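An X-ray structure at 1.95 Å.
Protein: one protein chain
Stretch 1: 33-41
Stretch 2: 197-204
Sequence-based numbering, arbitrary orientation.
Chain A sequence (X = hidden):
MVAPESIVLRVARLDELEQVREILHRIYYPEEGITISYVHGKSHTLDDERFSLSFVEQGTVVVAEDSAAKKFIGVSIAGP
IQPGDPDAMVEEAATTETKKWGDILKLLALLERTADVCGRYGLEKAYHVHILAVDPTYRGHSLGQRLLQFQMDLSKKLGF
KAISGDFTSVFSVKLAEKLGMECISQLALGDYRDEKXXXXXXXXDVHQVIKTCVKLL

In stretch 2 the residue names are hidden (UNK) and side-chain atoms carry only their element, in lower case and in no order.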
# COMPACT_ATOMS: atom_id res chain seq x y z
N GLY A 33 -2.11 -5.73 -8.16
CA GLY A 33 -1.44 -5.71 -9.45
C GLY A 33 0.04 -6.07 -9.39
O GLY A 33 0.52 -6.89 -10.17
N ILE A 34 0.77 -5.47 -8.46
CA ILE A 34 2.20 -5.76 -8.36
C ILE A 34 2.47 -7.25 -8.12
O ILE A 34 3.17 -7.88 -8.90
CB ILE A 34 2.89 -4.86 -7.31
CG1 ILE A 34 2.87 -3.40 -7.79
CG2 ILE A 34 4.33 -5.31 -7.07
CD1 ILE A 34 3.38 -2.39 -6.77
N THR A 35 1.88 -7.82 -7.06
CA THR A 35 2.14 -9.22 -6.72
C THR A 35 1.71 -10.25 -7.79
O THR A 35 2.46 -11.18 -8.07
CB THR A 35 1.63 -9.56 -5.28
OG1 THR A 35 1.29 -10.95 -5.16
CG2 THR A 35 0.43 -8.73 -4.93
N ILE A 36 0.54 -10.07 -8.41
CA ILE A 36 0.07 -11.06 -9.40
C ILE A 36 0.62 -10.87 -10.82
O ILE A 36 0.49 -11.76 -11.66
CB ILE A 36 -1.48 -11.19 -9.46
CG1 ILE A 36 -2.10 -9.91 -10.03
CG2 ILE A 36 -2.04 -11.53 -8.08
CD1 ILE A 36 -3.54 -10.11 -10.50
N SER A 37 1.23 -9.72 -11.10
CA SER A 37 1.82 -9.51 -12.43
C SER A 37 3.25 -10.05 -12.50
O SER A 37 3.86 -10.07 -13.58
CB SER A 37 1.80 -8.04 -12.79
OG SER A 37 2.84 -7.34 -12.14
N TYR A 38 3.77 -10.50 -11.36
CA TYR A 38 5.15 -10.94 -11.26
C TYR A 38 5.44 -12.12 -12.17
O TYR A 38 4.68 -13.09 -12.23
CB TYR A 38 5.49 -11.31 -9.82
CG TYR A 38 6.98 -11.56 -9.55
CD1 TYR A 38 7.92 -10.56 -9.75
CD2 TYR A 38 7.42 -12.77 -9.07
CE1 TYR A 38 9.27 -10.78 -9.49
CE2 TYR A 38 8.76 -13.00 -8.81
CZ TYR A 38 9.68 -12.01 -9.02
OH TYR A 38 11.00 -12.24 -8.75
N VAL A 39 6.57 -12.00 -12.87
CA VAL A 39 7.02 -12.94 -13.89
C VAL A 39 7.23 -14.39 -13.43
O VAL A 39 6.97 -15.32 -14.20
CB VAL A 39 8.31 -12.39 -14.53
CG1 VAL A 39 9.25 -13.51 -14.95
CG2 VAL A 39 7.96 -11.47 -15.70
N HIS A 40 7.69 -14.59 -12.20
CA HIS A 40 8.01 -15.94 -11.74
C HIS A 40 6.99 -16.57 -10.79
O HIS A 40 7.31 -17.52 -10.07
CB HIS A 40 9.41 -15.99 -11.12
CG HIS A 40 10.48 -15.42 -11.99
ND1 HIS A 40 10.85 -16.00 -13.19
CD2 HIS A 40 11.27 -14.33 -11.84
CE1 HIS A 40 11.82 -15.29 -13.74
NE2 HIS A 40 12.09 -14.27 -12.95
N GLY A 41 5.77 -16.05 -10.78
CA GLY A 41 4.74 -16.57 -9.89
C GLY A 41 3.91 -15.48 -9.24
O GLY A 41 4.45 -14.48 -8.75
N UNK A 197 18.49 -4.87 -16.00
CA UNK A 197 17.79 -4.67 -17.25
C UNK A 197 16.64 -5.64 -17.44
O UNK A 197 16.06 -5.72 -18.52
N UNK A 198 16.28 -6.36 -16.38
CA UNK A 198 15.27 -7.41 -16.47
C UNK A 198 13.84 -6.90 -16.29
O UNK A 198 13.55 -6.13 -15.36
o UNK A 198 16.37 -10.76 -14.10
o UNK A 198 14.53 -11.89 -14.55
c UNK A 198 15.26 -10.89 -14.69
c UNK A 198 15.57 -8.48 -15.42
c UNK A 198 14.78 -9.77 -15.61
N UNK A 199 12.96 -7.33 -17.16
CA UNK A 199 11.55 -7.11 -17.07
C UNK A 199 10.92 -8.08 -16.09
O UNK A 199 10.95 -9.25 -16.34
c UNK A 199 8.87 -7.62 -19.66
c UNK A 199 7.43 -7.44 -19.57
c UNK A 199 9.54 -6.89 -18.57
n UNK A 199 7.06 -6.07 -19.83
c UNK A 199 10.94 -7.37 -18.42
N UNK A 200 10.34 -7.59 -15.00
CA UNK A 200 9.94 -8.49 -13.92
C UNK A 200 8.43 -8.56 -13.71
O UNK A 200 7.95 -9.42 -12.97
c UNK A 200 12.22 -10.01 -12.36
c UNK A 200 10.63 -8.10 -12.62
c UNK A 200 12.10 -8.50 -12.51
c UNK A 200 12.77 -7.78 -11.36
N UNK A 201 7.70 -7.66 -14.35
CA UNK A 201 6.26 -7.61 -14.16
C UNK A 201 5.54 -7.58 -15.49
O UNK A 201 5.92 -6.83 -16.39
c UNK A 201 7.66 -6.49 -9.40
c UNK A 201 8.29 -5.82 -10.43
c UNK A 201 5.88 -6.40 -13.31
c UNK A 201 6.45 -7.14 -9.63
c UNK A 201 5.89 -7.11 -10.90
c UNK A 201 6.50 -6.43 -11.93
c UNK A 201 7.71 -5.79 -11.69
N UNK A 202 4.51 -8.40 -15.60
CA UNK A 202 3.76 -8.56 -16.83
C UNK A 202 2.27 -8.53 -16.53
O UNK A 202 1.62 -9.58 -16.47
o UNK A 202 6.26 -10.24 -20.24
c UNK A 202 4.12 -9.89 -17.49
c UNK A 202 4.26 -9.83 -19.01
c UNK A 202 5.37 -10.74 -19.52
o UNK A 202 5.36 -11.95 -19.20
N UNK A 203 1.71 -7.33 -16.32
CA UNK A 203 0.30 -7.26 -15.95
C UNK A 203 -0.60 -7.74 -17.09
O UNK A 203 -0.58 -7.16 -18.19
c UNK A 203 1.16 -5.06 -16.45
c UNK A 203 0.07 -5.76 -15.68
c UNK A 203 2.33 -6.00 -16.47
N UNK A 204 -1.38 -8.79 -16.84
CA UNK A 204 -2.32 -9.31 -17.82
C UNK A 204 -3.07 -8.16 -18.49
O UNK A 204 -3.37 -8.21 -19.68
c UNK A 204 -2.21 -12.25 -18.23
c UNK A 204 -3.31 -10.27 -17.16
c UNK A 204 -4.40 -11.41 -19.14
c UNK A 204 -3.54 -11.60 -17.89

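Position 197 has backbone atoms and nothing beyond them. Its phi/psi of 87°/11° would jam a CB against the carbonyl O of the residue before, which by itself calls for glycine: G197. It makes no contact with stretch 1.

Position 198 carries three carbons in an unbranched run, the third bearing two oxygens, which is a carboxylate two methylenes from CA. One of these oxygens lies 3.8 Å from NE2 of H40, near the plane of the imidazole and at its edge. The residue is glutamate, E198, with chi1 and chi2 both t. At that distance the approach is a contact between polar groups rather than a hydrogen bond.

At position 199 four carbons in a row end in a nitrogen, the signature of lysine. K199 keeps its side chain at least 5.6 Å from stretch 1, and its NZ is hydrogen-bonded elsewhere in the structure. Its part in the contact is played by the backbone, with O 3.8 Å from CG2 of V39.

Position 200 has four carbons forked at the second. One terminal carbon stands 4.2 Å from CE1 of Y38 and 4.3 Å from NE2 of H40. A fork one carbon beyond CB identifies leucine, L200, and the carbon concerned is CD2. Its backbone O accepts a hydrogen bond from N of V39 (2.9 Å, N-H...O angle 157°) and also sits 3.4 Å from CD1 of Y38.

Position 201 shows one carbon followed by a six-membered ring of carbon, with no oxygen attached: phenylalanine, F201. The ring edge receives OG of S37, 3.3 Å from CD1, and O of I34, 3.4 Å from CE1. CE1 also lies 3.8 Å from CG2 of I34 and 3.7 Å from CD1 of Y38. The two aromatic rings meet obliquely, with centroids 5.6 Å apart and planes at 56°.

Position 202 repeats the pattern of three carbons with two oxygens on the last, so it too is glutamate, E202. Its carboxylate stays peripheral, OE2 being 4.4 Å from CG2 of V39. The backbone N, by contrast, donates to O of S37 at 2.7 Å and 171°, a short and nearly linear hydrogen bond.

At position 203 three carbons close a ring onto the backbone N, which defines proline. P203 places its CA 3.6 Å from CB of S37; the two CB atoms are 4.1 Å apart.

Position 204 has four carbons forked at the second, hence leucine, L204. Its side chain comes no closer than 6.7 Å to stretch 1.

The contact is organized by two backbone hydrogen bonds that flank the Y38-F201 pair and make a single beta bridge. O of S37 additionally receives a CA-H...O contact from CA of F201 (3.5 Å). Around this polar link, the F201 ring packs against I34, S37 and Y38, while L200 extends the apolar contact along Y38. In all, 464 Å² is buried, counting both sides.

Stretch 2 (197-204) GEKLFEPL
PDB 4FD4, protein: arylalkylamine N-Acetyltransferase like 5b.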